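Local coordinates for protein kirola (Actinidia deliciosa, PDB 4IGV) that is a kiwifruit allergen of the ripening-related, PR-10-like family and, as in Bet v 1 relatives, probably binds small hydrophobic ligands in an internal cavity, at residues L3-I13 against H111-K122. Residues are numbered along the deposited sequence; the frame is centred on the assembly and turned at random. Where two conformers were deposited one is given.
Sequences LSGKMVKQVEI and HNSVTWTFHYEK
Gly-5 O is gripped twice. Tyr-120 N donates to Gly-5 O at 3.0 Å, and the O atom of water 1, which also makes a weak contact with His-119 ND1, lies 2.7 Å from Gly-5 O and donates to it. The Tyr-120 ring folds back over the glycine, because chi1 of 53° sets CG between the backbone N and the carbonyl carbon. Gly-5 CA thus lies over the ring face, 3.9 Å from its centroid, a CH-pi contact in which the ring lies over the glycine backbone, with Gly-5 O also over that face; Tyr-120 OH is hydrogen-bonded to Glu-129. On the same face of the sheet, in the conformer given, Met-7 SD meets the Phe-118 ring obliquely, 5.2 Å from its centroid, as a Met-aromatic contact. Such antiparallel pairing of the first and last strands belongs to the Bet v 1 fold, whose curved seven-stranded sheet wraps round the long C-terminal helix. Strand 4-12 is outermost here, while 112-122 continues the sheet to 96-107; Trp-116 reaches helix 131-145, its NE1 hydrogen-bonded to Thr-141. The other face carries more polar chains. Lys-6, fully extended, runs alongside His-119, its CD 3.6 Å from CE1, and Val-8 sets CG1 against the Thr-115 methyl CG2 and its own CG2 against Thr-117 CG2. Gln-10 passes Thr-115 OG1 and gives NE2 to Ser-113 OG at 2.9 Å, the hydroxyl tilted from its amide plane. Further along, Ile-13 N donates to Asn-112 O, and Ile-13 CD1 lies on Val-114 CG2, 3.7 Å away, next to Phe-20.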
loop_
_atom_site.group_PDB
_atom_site.type_symbol
_atom_site.label_atom_id
_atom_site.label_comp_id
_atom_site.label_asym_id
_atom_site.label_seq_id
_atom_site.Cartn_x
_atom_site.Cartn_y
_atom_site.Cartn_z
ATOM N N LEU A 3 2.339 22.552 1.813
ATOM C CA LEU A 3 1.852 21.436 2.594
ATOM C C LEU A 3 1.817 20.120 1.815
ATOM O O LEU A 3 1.511 19.054 2.392
ATOM C CB LEU A 3 0.447 21.788 3.066
ATOM C CG LEU A 3 0.354 22.980 4.021
ATOM C CD1 LEU A 3 -1.113 23.317 4.209
ATOM C CD2 LEU A 3 1.008 22.653 5.335
ATOM N N SER A 4 2.109 20.185 0.516
ATOM C CA SER A 4 2.063 18.991 -0.333
ATOM C C SER A 4 3.433 18.358 -0.413
ATOM O O SER A 4 4.456 19.043 -0.408
ATOM C CB SER A 4 1.559 19.303 -1.740
ATOM O OG SER A 4 0.203 19.732 -1.718
ATOM N N GLY A 5 3.438 17.037 -0.528
ATOM C CA GLY A 5 4.664 16.270 -0.523
ATOM C C GLY A 5 4.514 14.992 -1.314
ATOM O O GLY A 5 3.401 14.549 -1.634
ATOM N N LYS A 6 5.664 14.418 -1.617
ATOM C CA LYS A 6 5.805 13.178 -2.346
ATOM C C LYS A 6 6.947 12.402 -1.725
ATOM O O LYS A 6 7.971 12.969 -1.300
ATOM C CB LYS A 6 6.118 13.462 -3.828
ATOM C CG LYS A 6 6.338 12.230 -4.716
ATOM C CD LYS A 6 6.693 12.702 -6.132
ATOM C CE LYS A 6 6.809 11.581 -7.186
ATOM N NZ LYS A 6 7.014 12.244 -8.539
ATOM N N MET A 7 6.788 11.091 -1.709
ATOM C CA MET A 7 7.831 10.211 -1.204
ATOM C C MET A 7 7.802 8.950 -2.062
ATOM O O MET A 7 6.751 8.404 -2.310
ATOM C CB MET A 7 7.544 9.883 0.259
ATOM C CG MET A 7 8.587 9.025 0.943
ATOM S SD MET A 7 8.185 8.683 2.671
ATOM C CE MET A 7 8.229 10.371 3.338
ATOM N N VAL A 8 8.975 8.499 -2.491
ATOM C CA VAL A 8 9.115 7.383 -3.402
ATOM C C VAL A 8 10.215 6.458 -2.867
ATOM O O VAL A 8 11.329 6.882 -2.517
ATOM C CB VAL A 8 9.510 7.837 -4.819
ATOM C CG1 VAL A 8 9.701 6.592 -5.748
ATOM C CG2 VAL A 8 8.514 8.871 -5.408
ATOM N N LYS A 9 9.928 5.172 -2.855
ATOM C CA LYS A 9 10.948 4.163 -2.520
ATOM C C LYS A 9 10.767 2.932 -3.385
ATOM O O LYS A 9 9.673 2.394 -3.462
ATOM C CB LYS A 9 10.886 3.721 -1.053
ATOM C CG LYS A 9 12.047 2.820 -0.611
ATOM C CD LYS A 9 13.309 3.627 -0.329
ATOM C CE LYS A 9 14.255 3.028 0.758
ATOM N NZ LYS A 9 14.762 1.659 0.488
ATOM N N GLN A 10 11.884 2.523 -4.023
ATOM C CA GLN A 10 11.932 1.340 -4.875
ATOM C C GLN A 10 12.766 0.306 -4.194
ATOM O O GLN A 10 13.888 0.581 -3.804
ATOM C CB GLN A 10 12.544 1.653 -6.220
ATOM C CG GLN A 10 12.577 0.461 -7.189
ATOM C CD GLN A 10 13.035 0.837 -8.587
ATOM O OE1 GLN A 10 13.825 1.772 -8.782
ATOM N NE2 GLN A 10 12.507 0.128 -9.583
ATOM N N VAL A 11 12.222 -0.894 -4.105
ATOM C CA VAL A 11 13.033 -1.972 -3.657
ATOM C C VAL A 11 12.990 -3.161 -4.579
ATOM O O VAL A 11 11.936 -3.516 -5.149
ATOM C CB VAL A 11 12.696 -2.410 -2.251
ATOM C CG1 VAL A 11 13.125 -1.353 -1.241
ATOM C CG2 VAL A 11 11.236 -2.730 -2.196
ATOM N N GLU A 12 14.142 -3.802 -4.758
ATOM C CA GLU A 12 14.224 -5.023 -5.516
ATOM C C GLU A 12 13.751 -6.168 -4.661
ATOM O O GLU A 12 14.114 -6.284 -3.478
ATOM C CB GLU A 12 15.634 -5.338 -5.999
ATOM C CG GLU A 12 15.800 -6.766 -6.586
ATOM C CD GLU A 12 15.550 -6.863 -8.090
ATOM O OE1 GLU A 12 15.530 -5.813 -8.755
ATOM O OE2 GLU A 12 15.352 -7.985 -8.601
ATOM N N ILE A 13 12.987 -7.036 -5.300
ATOM C CA ILE A 13 12.412 -8.179 -4.612
ATOM C C ILE A 13 12.955 -9.460 -5.112
ATOM O O ILE A 13 13.444 -9.562 -6.239
ATOM C CB ILE A 13 10.862 -8.151 -4.636
ATOM C CG1 ILE A 13 10.310 -8.116 -6.039
ATOM C CG2 ILE A 13 10.361 -6.930 -3.894
ATOM C CD1 ILE A 13 8.820 -8.364 -6.057
ATOM N N HIS A 111 14.799 -8.843 -13.589
ATOM C CA HIS A 111 14.677 -8.586 -12.181
ATOM C C HIS A 111 13.206 -8.245 -11.849
ATOM O O HIS A 111 12.267 -8.316 -12.697
ATOM C CB HIS A 111 15.625 -7.444 -11.771
ATOM C CG HIS A 111 17.077 -7.820 -11.766
ATOM N ND1 HIS A 111 18.043 -7.072 -12.412
ATOM C CD2 HIS A 111 17.729 -8.866 -11.200
ATOM C CE1 HIS A 111 19.226 -7.643 -12.244
ATOM N NE2 HIS A 111 19.062 -8.730 -11.511
ATOM N N ASN A 112 12.992 -7.915 -10.590
ATOM C CA ASN A 112 11.670 -7.601 -10.136
ATOM C C ASN A 112 11.870 -6.504 -9.092
ATOM O O ASN A 112 12.768 -6.609 -8.230
ATOM C CB ASN A 112 11.019 -8.819 -9.439
ATOM C CG ASN A 112 10.826 -10.014 -10.351
ATOM O OD1 ASN A 112 9.814 -10.096 -11.046
ATOM N ND2 ASN A 112 11.814 -10.911 -10.400
ATOM N N SER A 113 11.062 -5.462 -9.166
ATOM C CA SER A 113 11.064 -4.466 -8.123
ATOM C C SER A 113 9.682 -3.925 -7.864
ATOM O O SER A 113 8.777 -4.040 -8.707
ATOM C CB SER A 113 12.005 -3.343 -8.440
ATOM O OG SER A 113 11.531 -2.655 -9.574
ATOM N N VAL A 114 9.513 -3.320 -6.702
ATOM C CA VAL A 114 8.266 -2.675 -6.282
ATOM C C VAL A 114 8.566 -1.240 -5.925
ATOM O O VAL A 114 9.508 -0.986 -5.130
ATOM C CB VAL A 114 7.668 -3.450 -5.072
ATOM C CG1 VAL A 114 6.345 -2.778 -4.620
ATOM C CG2 VAL A 114 7.466 -4.934 -5.404
ATOM N N THR A 115 7.835 -0.314 -6.520
ATOM C CA THR A 115 7.993 1.063 -6.192
ATOM C C THR A 115 6.754 1.547 -5.471
ATOM O O THR A 115 5.627 1.397 -5.971
ATOM C CB THR A 115 8.193 1.892 -7.465
ATOM O OG1 THR A 115 9.403 1.461 -8.084
ATOM C CG2 THR A 115 8.393 3.391 -7.096
ATOM N N TRP A 116 6.980 2.149 -4.315
ATOM C CA TRP A 116 5.916 2.750 -3.493
ATOM C C TRP A 116 6.023 4.276 -3.641
ATOM O O TRP A 116 7.118 4.843 -3.442
ATOM C CB TRP A 116 6.159 2.363 -2.020
ATOM C CG TRP A 116 5.893 0.939 -1.727
ATOM C CD1 TRP A 116 6.798 -0.057 -1.732
ATOM C CD2 TRP A 116 4.659 0.366 -1.273
ATOM N NE1 TRP A 116 6.189 -1.258 -1.410
ATOM C CE2 TRP A 116 4.891 -0.996 -1.060
ATOM C CE3 TRP A 116 3.431 0.891 -0.944
ATOM C CZ2 TRP A 116 3.900 -1.858 -0.619
ATOM C CZ3 TRP A 116 2.435 0.047 -0.514
ATOM C CH2 TRP A 116 2.691 -1.317 -0.299
ATOM N N THR A 117 4.935 4.921 -4.011
ATOM C CA THR A 117 4.881 6.344 -4.125
ATOM C C THR A 117 3.751 6.874 -3.278
ATOM O O THR A 117 2.611 6.413 -3.418
ATOM C CB THR A 117 4.727 6.795 -5.602
ATOM O OG1 THR A 117 5.768 6.309 -6.401
ATOM C CG2 THR A 117 4.688 8.341 -5.716
ATOM N N PHE A 118 4.025 7.866 -2.445
ATOM C CA PHE A 118 3.009 8.588 -1.701
ATOM C C PHE A 118 2.889 9.988 -2.255
ATOM O O PHE A 118 3.890 10.645 -2.488
ATOM C CB PHE A 118 3.359 8.752 -0.230
ATOM C CG PHE A 118 3.572 7.485 0.558
ATOM C CD1 PHE A 118 3.146 6.237 0.163
ATOM C CD2 PHE A 118 4.177 7.590 1.816
ATOM C CE1 PHE A 118 3.349 5.132 0.973
ATOM C CE2 PHE A 118 4.391 6.463 2.626
ATOM C CZ PHE A 118 3.938 5.273 2.208
ATOM N N HIS A 119 1.657 10.445 -2.468
ATOM C CA HIS A 119 1.400 11.853 -2.763
ATOM C C HIS A 119 0.436 12.308 -1.690
ATOM O O HIS A 119 -0.632 11.715 -1.503
ATOM C CB HIS A 119 0.724 12.034 -4.117
ATOM C CG HIS A 119 1.601 11.748 -5.288
ATOM N ND1 HIS A 119 2.517 12.675 -5.751
ATOM C CD2 HIS A 119 1.671 10.696 -6.135
ATOM C CE1 HIS A 119 3.179 12.160 -6.777
ATOM N NE2 HIS A 119 2.684 10.967 -7.036
ATOM N N TYR A 120 0.771 13.368 -0.980
ATOM C CA TYR A 120 -0.041 13.757 0.163
ATOM C C TYR A 120 -0.056 15.262 0.326
ATOM O O TYR A 120 0.792 16.002 -0.209
ATOM C CB TYR A 120 0.507 13.118 1.467
ATOM C CG TYR A 120 1.975 13.351 1.741
ATOM C CD1 TYR A 120 2.394 14.490 2.432
ATOM C CD2 TYR A 120 2.943 12.495 1.255
ATOM C CE1 TYR A 120 3.712 14.732 2.631
ATOM C CE2 TYR A 120 4.256 12.729 1.460
ATOM C CZ TYR A 120 4.634 13.838 2.148
ATOM O OH TYR A 120 5.963 14.164 2.414
ATOM N N GLU A 121 -1.050 15.713 1.077
ATOM C CA GLU A 121 -1.113 17.106 1.504
ATOM C C GLU A 121 -1.360 17.122 2.995
ATOM O O GLU A 121 -2.353 16.540 3.453
ATOM C CB GLU A 121 -2.192 17.887 0.759
ATOM C CG GLU A 121 -2.216 19.356 1.229
ATOM C CD GLU A 121 -3.253 20.246 0.611
ATOM O OE1 GLU A 121 -3.820 19.910 -0.443
ATOM O OE2 GLU A 121 -3.500 21.302 1.223
ATOM N N LYS A 122 -0.459 17.789 3.737
ATOM C CA LYS A 122 -0.545 17.875 5.192
ATOM C C LYS A 122 -1.632 18.839 5.610
ATOM O O LYS A 122 -1.882 19.805 4.896
ATOM C CB LYS A 122 0.752 18.388 5.784
ATOM C CG LYS A 122 2.004 17.606 5.442
ATOM C CD LYS A 122 3.204 18.394 5.953
ATOM C CE LYS A 122 4.501 17.752 5.654
ATOM N NZ LYS A 122 5.557 18.613 6.255
HETATM O O HOH W 1 1.863 15.405 -3.721
#